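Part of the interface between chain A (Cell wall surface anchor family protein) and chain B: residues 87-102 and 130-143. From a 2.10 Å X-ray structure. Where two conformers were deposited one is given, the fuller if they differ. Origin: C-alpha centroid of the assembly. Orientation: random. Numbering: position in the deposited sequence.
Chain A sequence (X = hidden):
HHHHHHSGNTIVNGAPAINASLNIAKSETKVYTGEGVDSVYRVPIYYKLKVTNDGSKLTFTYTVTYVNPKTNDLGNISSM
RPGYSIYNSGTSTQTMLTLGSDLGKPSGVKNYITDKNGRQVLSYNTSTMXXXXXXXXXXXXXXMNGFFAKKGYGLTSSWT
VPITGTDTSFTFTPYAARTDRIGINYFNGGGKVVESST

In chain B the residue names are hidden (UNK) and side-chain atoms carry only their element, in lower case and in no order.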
# COMPACT_ATOMS: atom_id res chain seq x y z
N TYR A 87 20.60 -0.23 -10.32
CA TYR A 87 20.09 -0.02 -8.97
C TYR A 87 19.43 -1.31 -8.50
O TYR A 87 19.04 -2.14 -9.32
CB TYR A 87 19.06 1.11 -8.96
CG TYR A 87 19.61 2.51 -9.16
CD1 TYR A 87 20.67 2.98 -8.41
CD2 TYR A 87 19.03 3.37 -10.09
CE1 TYR A 87 21.16 4.27 -8.59
CE2 TYR A 87 19.51 4.66 -10.27
CZ TYR A 87 20.58 5.10 -9.52
OH TYR A 87 21.06 6.38 -9.70
N ASN A 88 19.32 -1.49 -7.18
CA ASN A 88 18.58 -2.63 -6.64
C ASN A 88 17.29 -2.16 -5.98
O ASN A 88 16.64 -2.90 -5.23
CB ASN A 88 19.45 -3.44 -5.67
CG ASN A 88 19.67 -2.73 -4.35
OD1 ASN A 88 19.57 -1.51 -4.25
ND2 ASN A 88 20.01 -3.51 -3.33
N SER A 89 16.94 -0.90 -6.24
CA SER A 89 15.73 -0.31 -5.69
C SER A 89 15.17 0.74 -6.63
O SER A 89 15.88 1.24 -7.51
CB SER A 89 16.02 0.29 -4.32
OG SER A 89 16.99 1.31 -4.41
N GLY A 90 13.90 1.09 -6.44
CA GLY A 90 13.22 2.03 -7.31
C GLY A 90 13.03 3.39 -6.67
O GLY A 90 13.76 3.76 -5.75
N THR A 91 12.05 4.14 -7.16
CA THR A 91 11.78 5.48 -6.66
C THR A 91 11.14 5.43 -5.28
O THR A 91 10.82 4.36 -4.77
CB THR A 91 10.85 6.26 -7.60
OG1 THR A 91 9.55 5.67 -7.59
CG2 THR A 91 11.40 6.25 -9.02
N SER A 92 10.95 6.60 -4.68
CA SER A 92 10.41 6.70 -3.33
C SER A 92 8.94 6.28 -3.25
O SER A 92 8.39 6.14 -2.16
CB SER A 92 10.56 8.13 -2.80
OG SER A 92 9.75 9.03 -3.54
N THR A 93 8.32 6.07 -4.40
CA THR A 93 6.90 5.72 -4.45
C THR A 93 6.67 4.28 -4.90
O THR A 93 5.54 3.80 -4.90
CB THR A 93 6.12 6.65 -5.40
OG1 THR A 93 6.62 6.50 -6.74
CG2 THR A 93 6.29 8.10 -4.97
N GLN A 94 7.75 3.59 -5.27
CA GLN A 94 7.63 2.20 -5.70
C GLN A 94 7.87 1.27 -4.52
O GLN A 94 9.00 0.86 -4.25
CB GLN A 94 8.60 1.89 -6.84
CG GLN A 94 8.31 2.65 -8.12
CD GLN A 94 9.37 2.44 -9.19
OE1 GLN A 94 10.53 2.83 -9.02
NE2 GLN A 94 8.98 1.81 -10.29
N THR A 95 6.79 0.93 -3.82
CA THR A 95 6.87 0.13 -2.60
C THR A 95 7.55 -1.20 -2.84
O THR A 95 7.23 -1.93 -3.78
CB THR A 95 5.46 -0.09 -2.01
OG1 THR A 95 4.89 1.17 -1.66
CG2 THR A 95 5.53 -0.97 -0.77
N MET A 96 8.53 -1.51 -1.99
CA MET A 96 9.26 -2.76 -2.11
C MET A 96 9.01 -3.67 -0.92
O MET A 96 9.15 -4.88 -1.01
CB MET A 96 10.76 -2.50 -2.28
CG MET A 96 11.10 -1.86 -3.60
SD MET A 96 12.87 -1.61 -3.78
CE MET A 96 13.46 -3.31 -3.79
N LEU A 97 8.66 -3.07 0.22
CA LEU A 97 8.44 -3.86 1.41
C LEU A 97 7.15 -3.44 2.10
O LEU A 97 6.94 -2.25 2.35
CB LEU A 97 9.61 -3.69 2.37
CG LEU A 97 9.53 -4.43 3.71
CD1 LEU A 97 9.74 -5.92 3.50
CD2 LEU A 97 10.55 -3.88 4.70
N THR A 98 6.30 -4.41 2.40
CA THR A 98 5.09 -4.15 3.19
C THR A 98 5.11 -5.02 4.44
O THR A 98 5.37 -6.22 4.36
CB THR A 98 3.80 -4.44 2.39
OG1 THR A 98 3.64 -5.85 2.21
CG2 THR A 98 3.86 -3.75 1.03
N LEU A 99 4.82 -4.42 5.59
CA LEU A 99 4.97 -5.12 6.86
C LEU A 99 3.64 -5.31 7.58
O LEU A 99 2.79 -4.42 7.57
CB LEU A 99 5.96 -4.37 7.75
CG LEU A 99 7.38 -4.23 7.18
CD1 LEU A 99 8.27 -3.43 8.11
CD2 LEU A 99 7.98 -5.62 6.96
N GLY A 100 3.49 -6.46 8.24
CA GLY A 100 2.28 -6.76 8.99
C GLY A 100 2.18 -5.94 10.26
O GLY A 100 3.12 -5.23 10.61
N SER A 101 1.07 -6.08 10.97
CA SER A 101 0.75 -5.18 12.08
C SER A 101 1.63 -5.38 13.31
O SER A 101 1.77 -4.46 14.12
CB SER A 101 -0.73 -5.30 12.46
OG SER A 101 -1.06 -6.62 12.84
N ASP A 102 2.21 -6.56 13.47
CA ASP A 102 3.05 -6.81 14.64
C ASP A 102 4.54 -6.67 14.33
O ASP A 102 5.39 -7.15 15.08
CB ASP A 102 2.74 -8.17 15.25
CG ASP A 102 1.37 -8.21 15.92
OD1 ASP A 102 1.06 -7.27 16.68
OD2 ASP A 102 0.61 -9.17 15.69
N UNK B 130 -9.48 -3.81 8.55
CA UNK B 130 -8.36 -4.75 8.49
C UNK B 130 -7.21 -4.11 7.71
O UNK B 130 -7.43 -3.48 6.67
c UNK B 130 -8.75 -6.10 7.85
c UNK B 130 -9.70 -6.87 8.77
o UNK B 130 -9.41 -5.86 6.59
N UNK B 131 -5.99 -4.23 8.22
CA UNK B 131 -4.85 -3.58 7.58
C UNK B 131 -4.29 -4.42 6.45
O UNK B 131 -4.31 -5.65 6.50
o UNK B 131 -2.69 -2.53 7.93
c UNK B 131 -3.73 -3.26 8.59
c UNK B 131 -3.16 -4.53 9.21
N UNK B 132 -3.79 -3.75 5.42
CA UNK B 132 -3.06 -4.41 4.35
C UNK B 132 -1.57 -4.29 4.59
O UNK B 132 -0.76 -4.76 3.79
n UNK B 132 -6.79 -4.69 3.66
o UNK B 132 -6.14 -2.61 3.08
c UNK B 132 -3.45 -3.80 3.01
c UNK B 132 -5.95 -3.83 3.08
c UNK B 132 -4.71 -4.41 2.44
N UNK B 133 -1.21 -3.65 5.70
CA UNK B 133 0.17 -3.49 6.09
C UNK B 133 0.73 -2.11 5.80
O UNK B 133 0.07 -1.28 5.19
N UNK B 134 1.95 -1.86 6.28
CA UNK B 134 2.62 -0.59 6.04
C UNK B 134 3.64 -0.76 4.92
O UNK B 134 4.48 -1.66 4.97
c UNK B 134 3.32 -0.10 7.30
o UNK B 134 2.47 -0.20 8.43
N UNK B 135 3.58 0.12 3.92
CA UNK B 135 4.51 0.03 2.80
C UNK B 135 5.76 0.87 2.99
O UNK B 135 5.71 1.96 3.56
N UNK B 136 6.88 0.37 2.48
CA UNK B 136 8.15 1.07 2.68
C UNK B 136 9.01 1.06 1.43
O UNK B 136 8.92 0.16 0.59
c UNK B 136 8.13 1.88 7.24
c UNK B 136 6.94 -0.17 6.98
c UNK B 136 8.35 0.62 5.20
c UNK B 136 7.26 0.93 7.73
c UNK B 136 8.67 1.72 5.98
c UNK B 136 8.95 0.44 3.82
o UNK B 136 6.73 1.08 8.99
c UNK B 136 7.49 -0.33 5.72
N UNK B 137 9.88 2.06 1.35
CA UNK B 137 10.91 2.12 0.32
C UNK B 137 12.13 2.80 0.94
O UNK B 137 12.05 3.35 2.04
c UNK B 137 10.62 4.42 -0.65
c UNK B 137 10.43 2.93 -0.90
o UNK B 137 11.18 2.54 -2.06
N UNK B 138 13.26 2.74 0.25
CA UNK B 138 14.44 3.45 0.72
C UNK B 138 15.04 4.30 -0.39
O UNK B 138 14.96 3.95 -1.57
c UNK B 138 16.66 -0.43 -0.66
c UNK B 138 16.59 -1.75 -1.09
c UNK B 138 15.46 2.50 1.36
c UNK B 138 14.65 -1.99 0.34
c UNK B 138 14.73 -0.68 0.76
c UNK B 138 17.23 1.71 -0.33
n UNK B 138 17.56 0.56 -1.00
c UNK B 138 15.76 0.14 0.25
c UNK B 138 15.58 -2.52 -0.57
c UNK B 138 16.12 1.51 0.44
N UNK B 139 15.62 5.44 -0.02
CA UNK B 139 16.19 6.36 -0.99
C UNK B 139 17.70 6.21 -1.01
O UNK B 139 18.22 5.29 -0.37
N UNK B 140 18.39 7.10 -1.71
CA UNK B 140 19.84 7.03 -1.83
C UNK B 140 20.31 5.62 -2.16
O UNK B 140 21.26 5.11 -1.57
c UNK B 140 20.28 9.02 -0.32
n UNK B 140 20.23 9.41 0.95
o UNK B 140 20.13 9.80 -1.26
c UNK B 140 20.52 7.54 -0.56
N UNK B 141 19.62 4.99 -3.10
CA UNK B 141 19.92 3.62 -3.47
C UNK B 141 21.33 3.49 -3.98
O UNK B 141 21.83 4.36 -4.69
N UNK B 142 21.98 2.39 -3.62
CA UNK B 142 23.34 2.16 -4.07
C UNK B 142 23.28 1.54 -5.45
O UNK B 142 22.21 1.17 -5.93
c UNK B 142 24.07 1.26 -3.10
N UNK B 143 24.44 1.41 -6.09
CA UNK B 143 24.50 0.82 -7.42
C UNK B 143 25.72 -0.07 -7.58
O UNK B 143 26.71 0.07 -6.86
c UNK B 143 24.49 1.92 -8.49
n UNK B 143 24.84 5.08 -9.03
c UNK B 143 25.64 2.90 -8.37
c UNK B 143 25.56 4.02 -9.38
o UNK B 143 26.13 3.94 -10.47
O HOH W 1 20.24 0.30 -2.29
O HOH W 2 19.46 1.27 -5.73
O HOH W 3 15.97 3.85 -3.86
O HOH W 4 11.41 1.70 -4.55

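Position 130 of chain B carries a carbon bearing one oxygen and one carbon, the branched pattern of threonine; T130(B) lies out of reach of chain A. Position 131 has the same three atoms, branched at CB, and its terminal carbon comes near S101(A). It is T131(B), with CG2 4.1 Å from CB of S101(A). Position 132 has three carbons in a row, the third holding an oxygen and a nitrogen, and points away from chain A: a glutamine, Q132(B).

Position 133 has no side-chain atoms, and its phi of 103° and psi of 173° call for glycine. A CB here would also lie 2.8 Å from O of L99(A). G133(B) donates from N to OG1 of T131(B) at 2.9 Å. Position 134 has one carbon and then one oxygen, hence serine. The backbone of S134(B) pairs with L99(A) in both directions, N of L99(A) to O of S134(B) at 2.8 Å and N of S134(B) to O of L99(A) at 3.0 Å. Position 135 again lacks a side chain; its CA packs 3.8 Å from CG2 of T95(A), and a CB would sit a tight 3.2 Å from that methyl, which fits G135(B).

At position 136 one carbon leads to a six-carbon ring bearing an oxygen, a tyrosine. CE2 of Y136(B) lies 3.7 Å from CD1 of L99(A), on the sheet face that also holds L97(A). Position 137 is a carbon carrying one oxygen and one carbon, a threonine deposited in two conformers. In the one given, CG2 of T137(B) is 3.2 Å from O of S92(A), while water 4 links OG1 of T137(B) to the carbonyls of T91(A) and Q94(A), the first and last residues of a type I turn.

Position 138 has a carbon followed by fused five- and six-membered rings of eight carbons and one nitrogen, which only tryptophan provides. Although its CB points away, the indole of W138(B) reaches back to M96(A), whose CE is 3.9 Å from CH2 of W138(B). Position 139, with no side chain, is G139(B). Position 140 has two carbons, the second carrying oxygen and nitrogen, and is N140(B), clear of chain A. Position 141 is bare, and a CB would clash with OG of S89(A) at 2.7 Å: G141(B). The single carbon at position 142 identifies A142(B), whose O meets the ring edge of Y87(A), 3.4 Å from CD1. Position 143 has three carbons ending in oxygen and nitrogen; in Q143(B), NE2 is 3.8 Å from CE1 of Y87(A).

The contact is anchored by antiparallel strand pairing, in which O of Y136(B) accepts from N of M96(A) at 3.1 Å and O of Y136(B) also accepts from N of L97(A) at 3.3 Å, while N of Y136(B) donates to O of L97(A) at 2.6 Å. Beyond this pairing, water takes over much of the polar work: water 1 joins OD1 of N88(A) to NE1 of W138(B), and water 3 connects S89(A) and G90(A) to O of W138(B).

Chain B 130-143: TTQGSGYTWGNGAQ
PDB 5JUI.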